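Aminopentol aminotransferase (Sphingopyxis macrogoltabida, PDB 6HBS) transfers the amino group of aminopentol (hydrolysed fumonisin B1) to pyruvate with the help of pyridoxal 5'-phosphate, a step in fumonisin B1 degradation. Local coordinates at residues S123-L128 with L253-K258; M113-K116 with D120-S123. One frame throughout, in Å; residues are numbered along the deposited sequence. Where two conformers were deposited one is given.

Contact 1 of 2, residues S123-L128 with L253-K258; sequences STAMVL and LSCWGK. With PLP (pyridoxal-5'-phosphate), chain C.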
# COMPACT_ATOMS: atom_id res chain seq x y z
N SER A 123 0.76 7.74 -8.29
CA SER A 123 1.63 8.72 -7.68
C SER A 123 3.06 8.59 -8.23
O SER A 123 3.69 9.60 -8.53
CB SER A 123 1.61 8.60 -6.19
OG SER A 123 0.43 9.17 -5.67
N THR A 124 3.52 7.34 -8.39
CA THR A 124 4.82 7.05 -8.97
C THR A 124 4.86 7.58 -10.41
O THR A 124 5.86 8.21 -10.82
CB THR A 124 5.20 5.57 -8.89
OG1 THR A 124 5.20 5.14 -7.52
CG2 THR A 124 6.57 5.32 -9.48
N ALA A 125 3.78 7.34 -11.19
CA ALA A 125 3.72 7.82 -12.57
C ALA A 125 3.83 9.36 -12.62
O ALA A 125 4.53 9.91 -13.48
CB ALA A 125 2.44 7.34 -13.23
N MET A 126 3.17 10.03 -11.67
CA MET A 126 3.14 11.52 -11.59
C MET A 126 4.56 12.05 -11.36
O MET A 126 5.03 12.94 -12.09
CB MET A 126 2.21 11.97 -10.47
CG MET A 126 2.30 13.45 -10.16
SD MET A 126 1.21 13.87 -8.83
CE MET A 126 2.23 13.42 -7.43
N VAL A 127 5.26 11.49 -10.36
CA VAL A 127 6.61 11.89 -10.01
C VAL A 127 7.59 11.56 -11.16
O VAL A 127 8.40 12.42 -11.54
CB VAL A 127 7.04 11.30 -8.66
CG1 VAL A 127 8.50 11.57 -8.36
CG2 VAL A 127 6.17 11.82 -7.54
N LEU A 128 7.50 10.35 -11.72
CA LEU A 128 8.30 9.94 -12.87
C LEU A 128 8.17 10.98 -13.99
O LEU A 128 9.17 11.39 -14.56
CB LEU A 128 7.86 8.56 -13.36
CG LEU A 128 8.80 7.81 -14.29
CD1 LEU A 128 8.47 6.32 -14.27
CD2 LEU A 128 8.70 8.29 -15.74
N LEU A 253 3.18 5.16 -20.11
CA LEU A 253 3.07 4.47 -18.81
C LEU A 253 1.65 3.94 -18.69
O LEU A 253 0.71 4.57 -19.14
CB LEU A 253 3.32 5.42 -17.64
CG LEU A 253 4.64 6.20 -17.60
CD1 LEU A 253 4.68 7.12 -16.40
CD2 LEU A 253 5.85 5.28 -17.57
N SER A 254 1.49 2.81 -18.03
CA SER A 254 0.18 2.35 -17.62
C SER A 254 0.27 1.87 -16.17
O SER A 254 1.28 1.27 -15.76
CB SER A 254 -0.34 1.26 -18.54
OG SER A 254 0.60 0.21 -18.68
N CYS A 255 -0.79 2.14 -15.42
CA CYS A 255 -0.93 1.81 -14.03
C CYS A 255 -1.93 0.66 -13.90
O CYS A 255 -3.02 0.67 -14.53
CB CYS A 255 -1.44 3.00 -13.24
SG CYS A 255 -0.40 4.48 -13.35
N TRP A 256 -1.57 -0.31 -13.07
CA TRP A 256 -2.32 -1.55 -12.91
C TRP A 256 -2.46 -1.87 -11.42
O TRP A 256 -1.61 -1.47 -10.60
CB TRP A 256 -1.61 -2.71 -13.61
CG TRP A 256 -1.43 -2.51 -15.07
CD1 TRP A 256 -0.47 -1.78 -15.69
CD2 TRP A 256 -2.19 -3.14 -16.11
NE1 TRP A 256 -0.60 -1.86 -17.04
CE2 TRP A 256 -1.64 -2.70 -17.33
CE3 TRP A 256 -3.28 -4.01 -16.13
CZ2 TRP A 256 -2.14 -3.12 -18.56
CZ3 TRP A 256 -3.78 -4.41 -17.35
CH2 TRP A 256 -3.23 -3.95 -18.54
N GLY A 257 -3.55 -2.56 -11.08
CA GLY A 257 -3.78 -2.99 -9.71
C GLY A 257 -5.06 -3.78 -9.64
O GLY A 257 -5.48 -4.38 -10.66
N LYS A 258 -5.63 -3.82 -8.44
CA LYS A 258 -6.88 -4.51 -8.07
C LYS A 258 -6.81 -6.03 -8.32
O LYS A 258 -6.83 -6.79 -7.37
CB LYS A 258 -8.11 -3.84 -8.71
CG LYS A 258 -8.46 -2.51 -8.04
CD LYS A 258 -9.71 -1.76 -8.50
CE LYS A 258 -10.12 -0.63 -7.55
NZ LYS A 258 -9.42 0.68 -7.78
N1 PLP C . -7.06 4.45 -10.18
C2 PLP C . -8.28 3.96 -10.49
C2A PLP C . -8.87 4.14 -11.87
C3 PLP C . -9.02 3.18 -9.50
O3 PLP C . -10.23 2.67 -9.79
C4 PLP C . -8.41 2.96 -8.17
C4A PLP C . -9.18 2.14 -7.19
C5 PLP C . -7.08 3.60 -7.93
C6 PLP C . -6.48 4.30 -8.97
C5A PLP C . -6.34 3.48 -6.60
O4P PLP C . -6.10 2.09 -6.25
P PLP C . -6.04 1.82 -4.66
O1P PLP C . -7.38 2.01 -4.10
O2P PLP C . -5.09 2.85 -4.13
O3P PLP C . -5.56 0.38 -4.65
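A125 sets its single methyl against the strand at two points, and the contact is built round it. Its CB lies 3.9 Å from L253 CD1 and 4.0 Å from C255 SG, so one small knob is met by two side chains that leave the same face of the strand two residues apart. Both hold their first side-chain bond anti to the carbonyl carbon, a shared twist that brings CD1 and SG to the methyl from different directions. Nearly one turn further along the helix L128 comes in alongside L253, with CD2 4.2 Å from the same CD1, so this leucine branch fits between A125 and L128. V228 and L226 of the adjoining strand extend the apolar patch, and L269 covers L128 from another strand.

Helix and strand run nearly antiparallel, at 160°, with 9.3 Å between their axes. The backbones come nearest at A125 and L253, whose CA atoms are 7.1 Å apart, and the interface is wholly apolar.

On the other face of the strand S254 and W256 form a polar pair. The indole NE1 donates to S254 OG over 2.9 Å, with the hydroxyl tilted 18° from the ring plane. H108 bonds that hydroxyl too, while the ring itself meets F102 of helix 94-105 edge-to-face. Beyond the strand end, the K258 chain bends at its last torsion (chi4 85°) and joins PLP, NZ to C4A at 1.6 Å: the internal aldimine. S287 of the second subunit donates its backbone N to the cofactor.

This is a helix packed on the central sheet of a class-III, fold-type I aminotransferase, with a strand that leads through one glycine to the lysine that carries the cofactor.

Contact 2 of 2, residues M113-K116 with D120-S123; sequences MFCK and DATS
The carboxylate of D120 presents an edge to the strand end: its OD2 accepts the backbone N-H of K116 on the anti lone pair, at 3.0 Å and a moderately bent 144°. K116 CB lies beside the same oxygen, 3.6 Å away, and W289 also touches the D120 side chain. OD2 is gripped further by the backbone N of N117 and by ND2 of N117 from the second subunit, so three donors hold it. One bond back from the carboxylate, D120 CB packs on C115 CB at 3.6 Å. C115 SG sits between its own backbone N and carbonyl carbon (chi1 47°), which directs it to the helix, 4.0 Å from A121 CB. The K116 chain leads away, and its NZ bonds the carbonyl of P265. An alanine in place of D120 would probably leave the K116 and N117 backbone N-H groups without this acceptor and weaken a tie across the dimer. The bond to N117 N turns the aspartate back on the backbone at the start of helix 118-133, and the whole is a tight strand-to-helix turn whose own residues G118 and S119 hydrogen-bond the cofactor.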
# COMPACT_ATOMS: atom_id res chain seq x y z
N MET A 113 7.50 -1.80 -12.42
CA MET A 113 7.75 -1.58 -11.01
C MET A 113 6.51 -2.04 -10.23
O MET A 113 5.37 -1.84 -10.72
CB MET A 113 8.06 -0.11 -10.73
CG MET A 113 9.32 0.37 -11.45
SD MET A 113 9.56 2.15 -11.29
CE MET A 113 10.12 2.28 -9.59
N PHE A 114 6.72 -2.69 -9.07
CA PHE A 114 5.65 -3.25 -8.27
C PHE A 114 5.57 -2.49 -6.96
O PHE A 114 6.62 -2.14 -6.36
CB PHE A 114 5.84 -4.76 -8.07
CG PHE A 114 5.83 -5.51 -9.39
CD1 PHE A 114 4.67 -5.59 -10.13
CD2 PHE A 114 6.99 -6.03 -9.93
CE1 PHE A 114 4.67 -6.17 -11.38
CE2 PHE A 114 6.99 -6.59 -11.19
CZ PHE A 114 5.84 -6.65 -11.92
N CYS A 115 4.33 -2.27 -6.52
CA CYS A 115 3.97 -1.56 -5.28
C CYS A 115 2.75 -2.23 -4.65
O CYS A 115 2.46 -3.39 -4.98
CB CYS A 115 3.74 -0.08 -5.59
SG CYS A 115 2.67 0.16 -7.04
N LYS A 116 2.07 -1.57 -3.71
CA LYS A 116 0.94 -2.20 -3.05
C LYS A 116 -0.39 -1.67 -3.59
O LYS A 116 -1.22 -2.46 -4.01
CB LYS A 116 0.99 -2.01 -1.53
CG LYS A 116 1.98 -2.90 -0.82
CD LYS A 116 1.68 -4.39 -0.85
CE LYS A 116 2.59 -5.14 -1.78
NZ LYS A 116 2.49 -6.59 -1.57
N ASP A 120 -0.27 4.10 -5.24
CA ASP A 120 1.19 4.06 -5.29
C ASP A 120 1.66 4.16 -6.76
O ASP A 120 2.63 4.90 -7.05
CB ASP A 120 1.76 2.77 -4.68
CG ASP A 120 1.40 2.46 -3.23
OD1 ASP A 120 0.92 3.36 -2.51
OD2 ASP A 120 1.60 1.27 -2.81
N ALA A 121 0.99 3.41 -7.66
CA ALA A 121 1.38 3.37 -9.07
C ALA A 121 1.06 4.72 -9.74
O ALA A 121 1.84 5.21 -10.50
CB ALA A 121 0.72 2.23 -9.80
N THR A 122 -0.09 5.32 -9.43
CA THR A 122 -0.43 6.59 -10.10
C THR A 122 0.46 7.73 -9.59
O THR A 122 0.87 8.59 -10.38
CB THR A 122 -1.92 6.91 -9.98
OG1 THR A 122 -2.27 7.05 -8.60
CG2 THR A 122 -2.79 5.87 -10.66
N SER A 123 0.76 7.74 -8.29
CA SER A 123 1.63 8.72 -7.68
C SER A 123 3.06 8.59 -8.23
O SER A 123 3.69 9.60 -8.53
CB SER A 123 1.61 8.60 -6.19
OG SER A 123 0.43 9.17 -5.67

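How the contacts relate
From the N terminus, strand 111-115 comes first, and contact 2 folds its end back on the start of helix 118-133 across just three residues. The same helix goes straight on into contact 1, since S123 belongs to both; the two loops therefore follow one another and neither nest nor cross. Contact 1 closes a far longer loop of 124 residues, which holds four further strands of the seven-stranded sheet before the chain returns in strand 253-256. In the sheet, strand 267-271 lies between 111-115 and 253-256, and the helix packs against all three and also strand 226-230. The contacts meet directly where C255 SG lies 3.7 Å from A121 O, and both reach the second subunit.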